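Local coordinates for protein BauA (Acinetobacter baumannii, PDB 6HCP) that probably carries ferric preacinetobactin across the bacterial outer membrane as a TonB-dependent siderophore receptor, at residues A[106-110]-A[529-535]; A[580-586]-A[604-609]. All blocks are in the same frame, centred on the assembly; numbering follows the deposited sequence.

Contact 1: A[106-110]-A[529-535]; sequences IRGYA and SAFEITK. With C8E ((hydroxyethyloxy)tri(ethyloxy)octane), chain B; EDO (1,2-ethanediol), chain S.
R107 and Y109, on a tight turn of the plug domain, reach across to F531, I533 and K535 on the inner side of barrel strand 524-541, an example of how the plug of a TonB-dependent receptor is held within its barrel. The turn, type I' from I106 to Y109, closes a small hairpin and directs both long side chains at the strand, along diverging paths. Packing is tight where R107 lies along F531. Its chain, extended from CG to NE, runs over one face of the phenyl ring, and R107 CD sits 3.6 Å from the F531 ring centroid in a CH-pi contact. Farther along, F531 CD2 lies over one face of the guanidinium, offset toward its rim and 3.5 Å from R107 NE, with the two planes 19° apart. With CG set between its backbone N and carbonyl carbon (chi1 64°), F531 offers its ring face to the arginine. The charged end goes on to salt bridges with E564 and E514 of the adjoining strands, which probably stabilise a buried charge. I533 bridges the two plug residues: its CD1 meets R107 CD, while its CG2 comes within 3.4 Å of Y109 CE2. K535 belongs to this inner side too, its CB and CD lying by the Y109 ring before the amine leads away. The outward side is looser: the backbone of A530 and F531 lies beside a detergent molecule, and E532 OE2 accepts a hydrogen bond from an ethanediol. The phenol is fixed by Y109 OH donating to I533 O at 2.9 Å, from 47° above the carbonyl plane.

Contact 2: A[580-586]-A[604-609]; sequences GFTYLDP and VPKNQA. With C8E ((hydroxyethyloxy)tri(ethyloxy)octane), chain C.
The antiparallel hairpin of strands 575-590 and 599-618, part of the barrel wall, brings T582 against Q608 as a hydrogen-bonded pair, with F581-A609 and Y583-N607 as the flanking non-hydrogen-bonded pairs. T582 N donates a hydrogen bond to Q608 O at 3.0 Å, and Q608 N donates one to T582 O. A shorter bond, L584 N to K606 O at 2.7 Å, extends the ladder and lies in the carbonyl plane. That same K606 O also accepts from a water, which donates in turn to T582 OG1 at 2.8 Å; the threonine hydroxyl bonds as well to P89 O, so it links this inner face of the wall to the plug. On the other face, A609 CB nestles against F581 CD2 at 3.5 Å, and a detergent chain lies along F581 and N607. Beyond the paired residues, K606 bends at chi3 (83°) and runs beside Y583, its CE 3.6 Å from Y583 OH. The bend takes K606 NZ to D585 OD1, a long salt bridge at 3.8 Å. V604 packs crosswise against L584, and V604 CG2 meets P586 CG at 3.8 Å. Polar threonine and glutamine facing the plug, with phenylalanine and alanine beside detergent, follow the two-sided pattern of a transmembrane outer-membrane beta-barrel.

How the contacts relate
Both contacts are largely buried and belong to the same barrel wall, yet they illustrate two different kinds of cohesion. Contact 1 joins plug to barrel across more than 400 residues of chain and relies on side chains; contact 2 joins neighbouring barrel strands and relies first on their backbones. Strand 549-569 lies between their barrel strands, and its E564 touches T582 while pairing with R107. The centres are 11 Å apart, and L584 makes most of the direct contact between them: its CD2 comes 3.7 Å from G108 CA, and its CD1 reaches F531 CZ. Detergent lies along the outer side of both, whereas buried charge is a feature of contact 1.

Contact 1: A[106-110]-A[529-535]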
loop_
_atom_site.group_PDB
_atom_site.type_symbol
_atom_site.label_atom_id
_atom_site.label_comp_id
_atom_site.label_asym_id
_atom_site.label_seq_id
_atom_site.Cartn_x
_atom_site.Cartn_y
_atom_site.Cartn_z
ATOM N N ILE A 106 5.038 13.083 29.116
ATOM C CA ILE A 106 6.408 12.716 29.438
ATOM C C ILE A 106 6.394 12.043 30.819
ATOM O O ILE A 106 5.791 12.573 31.756
ATOM C CB ILE A 106 7.332 13.957 29.397
ATOM C CG1 ILE A 106 7.227 14.701 28.057
ATOM C CG2 ILE A 106 8.760 13.552 29.702
ATOM C CD1 ILE A 106 8.016 15.984 27.976
ATOM N N ARG A 107 7.000 10.852 30.913
ATOM C CA ARG A 107 6.995 10.044 32.127
ATOM C C ARG A 107 5.561 9.885 32.653
ATOM O O ARG A 107 5.329 9.802 33.870
ATOM C CB ARG A 107 7.913 10.657 33.186
ATOM C CG ARG A 107 9.383 10.442 32.865
ATOM C CD ARG A 107 10.321 10.725 34.024
ATOM N NE ARG A 107 11.669 10.323 33.678
ATOM C CZ ARG A 107 12.750 10.556 34.410
ATOM N NH1 ARG A 107 12.698 11.395 35.439
ATOM N NH2 ARG A 107 13.903 10.044 34.014
ATOM N N GLY A 108 4.608 9.799 31.719
ATOM C CA GLY A 108 3.239 9.453 32.019
ATOM C C GLY A 108 2.411 10.599 32.571
ATOM O O GLY A 108 1.272 10.372 33.001
ATOM N N TYR A 109 2.940 11.824 32.534
ATOM C CA TYR A 109 2.201 13.012 32.916
ATOM C C TYR A 109 2.128 13.991 31.740
ATOM O O TYR A 109 3.086 14.134 30.990
ATOM C CB TYR A 109 2.882 13.734 34.080
ATOM C CG TYR A 109 2.725 13.043 35.408
ATOM C CD1 TYR A 109 1.490 12.914 36.008
ATOM C CD2 TYR A 109 3.823 12.486 36.038
ATOM C CE1 TYR A 109 1.352 12.291 37.233
ATOM C CE2 TYR A 109 3.694 11.818 37.242
ATOM C CZ TYR A 109 2.461 11.760 37.859
ATOM O OH TYR A 109 2.341 11.182 39.089
ATOM N N ALA A 110 1.027 14.733 31.669
ATOM C CA ALA A 110 0.851 15.737 30.626
ATOM C C ALA A 110 2.032 16.709 30.659
ATOM O O ALA A 110 2.536 17.078 31.720
ATOM C CB ALA A 110 -0.466 16.457 30.807
ATOM N N SER A 529 17.232 4.529 33.553
ATOM C CA SER A 529 16.770 5.275 34.726
ATOM C C SER A 529 15.457 4.726 35.286
ATOM O O SER A 529 14.654 4.134 34.588
ATOM C CB SER A 529 16.675 6.749 34.444
ATOM O OG SER A 529 15.975 6.994 33.255
ATOM N N ALA A 530 15.302 4.928 36.598
ATOM C CA ALA A 530 14.140 4.547 37.340
ATOM C C ALA A 530 13.665 5.766 38.133
ATOM O O ALA A 530 14.474 6.531 38.653
ATOM C CB ALA A 530 14.459 3.392 38.241
ATOM N N PHE A 531 12.352 5.948 38.211
ATOM C CA PHE A 531 11.816 7.118 38.850
ATOM C C PHE A 531 10.514 6.768 39.559
ATOM O O PHE A 531 9.820 5.831 39.208
ATOM C CB PHE A 531 11.593 8.240 37.829
ATOM C CG PHE A 531 10.568 7.916 36.770
ATOM C CD1 PHE A 531 9.214 8.084 37.006
ATOM C CD2 PHE A 531 10.963 7.470 35.522
ATOM C CE1 PHE A 531 8.279 7.796 36.020
ATOM C CE2 PHE A 531 10.031 7.178 34.541
ATOM C CZ PHE A 531 8.688 7.363 34.785
ATOM N N GLU A 532 10.200 7.581 40.565
ATOM C CA GLU A 532 8.896 7.619 41.170
ATOM C C GLU A 532 8.491 9.087 41.284
ATOM O O GLU A 532 9.261 9.914 41.794
ATOM C CB GLU A 532 8.885 6.949 42.547
ATOM C CG GLU A 532 7.563 7.116 43.266
ATOM C CD GLU A 532 7.473 6.401 44.608
ATOM O OE1 GLU A 532 7.458 5.159 44.611
ATOM O OE2 GLU A 532 7.489 7.089 45.627
ATOM N N ILE A 533 7.322 9.411 40.722
ATOM C CA ILE A 533 6.846 10.785 40.729
ATOM C C ILE A 533 5.426 10.762 41.294
ATOM O O ILE A 533 4.546 10.165 40.657
ATOM C CB ILE A 533 6.837 11.395 39.320
ATOM C CG1 ILE A 533 8.219 11.404 38.666
ATOM C CG2 ILE A 533 6.224 12.787 39.351
ATOM C CD1 ILE A 533 8.182 11.588 37.159
ATOM N N THR A 534 5.185 11.556 42.340
ATOM C CA THR A 534 3.847 11.730 42.885
ATOM C C THR A 534 3.322 13.105 42.507
ATOM O O THR A 534 3.997 14.105 42.695
ATOM C CB THR A 534 3.810 11.508 44.407
ATOM O OG1 THR A 534 4.715 12.427 45.016
ATOM C CG2 THR A 534 4.173 10.088 44.775
ATOM N N LYS A 535 2.051 13.145 42.083
ATOM C CA LYS A 535 1.414 14.396 41.703
ATOM C C LYS A 535 0.103 14.526 42.472
ATOM O O LYS A 535 -0.785 13.676 42.367
ATOM C CB LYS A 535 1.133 14.458 40.198
ATOM C CG LYS A 535 0.485 15.755 39.732
ATOM C CD LYS A 535 0.256 15.835 38.198
ATOM C CE LYS A 535 0.133 17.239 37.663
ATOM N NZ LYS A 535 -1.085 17.937 38.143
HETATM C C1 C8E B . 8.467 -0.466 38.051
HETATM C C2 C8E B . 9.111 0.861 38.400
HETATM C C3 C8E B . 10.235 0.735 39.427
HETATM C C4 C8E B . 10.542 2.055 40.128
HETATM C C5 C8E B . 10.480 1.880 41.640
HETATM C C6 C8E B . 10.822 3.178 42.358
HETATM C C7 C8E B . 12.046 3.864 41.748
HETATM C C8 C8E B . 12.587 4.942 42.681
HETATM O O9 C8E B . 13.881 5.333 42.236
HETATM C C10 C8E B . 14.395 6.439 42.989
HETATM C C11 C8E B . 15.415 5.983 44.044
HETATM O O12 C8E B . 16.013 7.110 44.713
HETATM C C13 C8E B . 17.285 6.837 45.312
HETATM C C14 C8E B . 18.030 8.147 45.528
HETATM O O15 C8E B . 17.164 9.277 45.343
HETATM C C16 C8E B . 17.000 10.051 46.540
HETATM C C17 C8E B . 17.350 11.519 46.320
HETATM O O18 C8E B . 18.748 11.696 46.038
HETATM C C19 C8E B . 19.510 12.037 47.199
HETATM C C20 C8E B . 20.884 12.529 46.776
HETATM O O21 C8E B . 20.745 12.935 45.414
HETATM C C1 EDO S . 9.221 11.551 45.599
HETATM O O1 EDO S . 9.483 11.494 47.003
HETATM C C2 EDO S . 8.748 10.188 45.185
HETATM O O2 EDO S . 7.597 9.885 45.979
#

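Contact 2: A[580-586]-A[604-609]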
loop_
_atom_site.group_PDB
_atom_site.type_symbol
_atom_site.label_atom_id
_atom_site.label_comp_id
_atom_site.label_asym_id
_atom_site.label_seq_id
_atom_site.Cartn_x
_atom_site.Cartn_y
_atom_site.Cartn_z
ATOM N N GLY A 580 14.309 2.873 22.556
ATOM C CA GLY A 580 14.320 2.335 23.886
ATOM C C GLY A 580 13.021 1.647 24.252
ATOM O O GLY A 580 12.087 1.490 23.425
ATOM N N PHE A 581 12.979 1.246 25.516
ATOM C CA PHE A 581 11.885 0.506 26.131
ATOM C C PHE A 581 11.572 1.167 27.474
ATOM O O PHE A 581 12.481 1.570 28.204
ATOM C CB PHE A 581 12.264 -0.961 26.366
ATOM C CG PHE A 581 12.772 -1.667 25.133
ATOM C CD1 PHE A 581 14.088 -1.517 24.720
ATOM C CD2 PHE A 581 11.918 -2.423 24.343
ATOM C CE1 PHE A 581 14.526 -2.077 23.526
ATOM C CE2 PHE A 581 12.381 -3.049 23.193
ATOM C CZ PHE A 581 13.664 -2.823 22.754
ATOM N N THR A 582 10.278 1.281 27.787
ATOM C CA THR A 582 9.868 1.741 29.102
ATOM C C THR A 582 8.752 0.863 29.664
ATOM O O THR A 582 7.944 0.319 28.925
ATOM C CB THR A 582 9.348 3.176 29.070
ATOM O OG1 THR A 582 8.346 3.189 28.044
ATOM C CG2 THR A 582 10.443 4.196 28.854
ATOM N N TYR A 583 8.788 0.694 30.988
ATOM C CA TYR A 583 7.670 0.215 31.770
ATOM C C TYR A 583 7.229 1.340 32.713
ATOM O O TYR A 583 8.058 1.947 33.393
ATOM C CB TYR A 583 8.044 -1.014 32.606
ATOM C CG TYR A 583 6.958 -1.436 33.569
ATOM C CD1 TYR A 583 5.775 -2.010 33.110
ATOM C CD2 TYR A 583 7.042 -1.125 34.923
ATOM C CE1 TYR A 583 4.707 -2.248 33.966
ATOM C CE2 TYR A 583 6.001 -1.397 35.799
ATOM C CZ TYR A 583 4.830 -1.958 35.319
ATOM O OH TYR A 583 3.823 -2.252 36.197
ATOM N N LEU A 584 5.936 1.651 32.676
ATOM C CA LEU A 584 5.339 2.688 33.501
ATOM C C LEU A 584 4.186 2.084 34.298
ATOM O O LEU A 584 3.343 1.368 33.735
ATOM C CB LEU A 584 4.845 3.794 32.568
ATOM C CG LEU A 584 4.041 4.911 33.218
ATOM C CD1 LEU A 584 4.961 5.802 34.033
ATOM C CD2 LEU A 584 3.317 5.719 32.160
ATOM N N ASP A 585 4.135 2.435 35.586
ATOM C CA ASP A 585 3.041 2.076 36.457
ATOM C C ASP A 585 2.407 3.365 36.971
ATOM O O ASP A 585 2.873 3.938 37.959
ATOM C CB ASP A 585 3.540 1.192 37.604
ATOM C CG ASP A 585 2.458 0.838 38.600
ATOM O OD1 ASP A 585 1.319 0.673 38.138
ATOM O OD2 ASP A 585 2.731 0.948 39.824
ATOM N N PRO A 586 1.393 3.908 36.256
ATOM C CA PRO A 586 0.767 5.173 36.615
ATOM C C PRO A 586 -0.496 4.900 37.438
ATOM O O PRO A 586 -1.494 4.417 36.889
ATOM C CB PRO A 586 0.448 5.782 35.242
ATOM C CG PRO A 586 0.179 4.584 34.355
ATOM C CD PRO A 586 0.839 3.377 34.995
ATOM N N VAL A 604 -2.478 6.754 29.076
ATOM C CA VAL A 604 -1.093 6.385 28.851
ATOM C C VAL A 604 -0.952 4.867 28.859
ATOM O O VAL A 604 -1.589 4.183 29.647
ATOM C CB VAL A 604 -0.145 7.037 29.871
ATOM C CG1 VAL A 604 -0.076 8.535 29.642
ATOM C CG2 VAL A 604 -0.526 6.690 31.299
ATOM N N PRO A 605 -0.052 4.315 28.022
ATOM C CA PRO A 605 0.240 2.884 28.037
ATOM C C PRO A 605 1.245 2.570 29.144
ATOM O O PRO A 605 2.090 3.412 29.468
ATOM C CB PRO A 605 0.879 2.638 26.662
ATOM C CG PRO A 605 1.535 3.943 26.324
ATOM C CD PRO A 605 0.644 5.013 26.927
ATOM N N LYS A 606 1.222 1.330 29.638
ATOM C CA LYS A 606 2.206 0.903 30.628
ATOM C C LYS A 606 3.516 0.466 29.965
ATOM O O LYS A 606 4.566 0.618 30.550
ATOM C CB LYS A 606 1.648 -0.224 31.493
ATOM C CG LYS A 606 0.551 0.255 32.432
ATOM C CD LYS A 606 -0.012 -0.842 33.304
ATOM C CE LYS A 606 0.807 -1.114 34.536
ATOM N NZ LYS A 606 -0.058 -1.722 35.574
ATOM N N ASN A 607 3.445 0.004 28.722
ATOM C CA ASN A 607 4.650 -0.493 28.028
ATOM C C ASN A 607 4.820 0.280 26.718
ATOM O O ASN A 607 3.891 0.339 25.942
ATOM C CB ASN A 607 4.571 -1.996 27.743
ATOM C CG ASN A 607 4.297 -2.832 28.986
ATOM O OD1 ASN A 607 4.769 -2.509 30.058
ATOM N ND2 ASN A 607 3.754 -4.018 28.810
ATOM N N GLN A 608 6.063 0.667 26.409
ATOM C CA GLN A 608 6.411 1.215 25.099
ATOM C C GLN A 608 7.745 0.635 24.650
ATOM O O GLN A 608 8.671 0.464 25.447
ATOM C CB GLN A 608 6.549 2.734 25.126
ATOM C CG GLN A 608 5.277 3.489 25.451
ATOM C CD GLN A 608 5.417 4.936 25.028
ATOM O OE1 GLN A 608 6.106 5.243 24.068
ATOM N NE2 GLN A 608 5.006 5.836 25.892
ATOM N N ALA A 609 7.835 0.373 23.349
ATOM C CA ALA A 609 9.077 0.007 22.701
ATOM C C ALA A 609 9.156 0.751 21.370
ATOM O O ALA A 609 8.197 0.724 20.580
ATOM C CB ALA A 609 9.119 -1.479 22.466
HETATM C C1 C8E C . 13.999 -1.473 30.960
HETATM C C2 C8E C . 13.206 -2.556 30.274
HETATM C C3 C8E C . 11.764 -2.131 30.015
HETATM C C4 C8E C . 11.027 -3.237 29.259
HETATM C C5 C8E C . 9.631 -2.813 28.813
HETATM C C6 C8E C . 9.139 -3.653 27.637
HETATM C C7 C8E C . 7.897 -3.035 27.004
HETATM C C8 C8E C . 7.629 -3.535 25.576
HETATM O O9 C8E C . 6.235 -3.582 25.291
HETATM C C10 C8E C . 5.798 -3.107 24.010
HETATM C C11 C8E C . 4.287 -3.180 23.867
HETATM O O12 C8E C . 3.818 -4.355 23.201
HETATM C C13 C8E C . 2.914 -5.141 24.034
HETATM C C14 C8E C . 1.455 -5.169 23.520
HETATM O O15 C8E C . 0.404 -5.218 24.536
HETATM C C16 C8E C . -0.925 -4.872 24.020
HETATM C C17 C8E C . -2.089 -4.800 25.058
HETATM O O18 C8E C . -3.335 -4.702 24.293
HETATM O O HOH W 1 5.873 2.890 29.313
#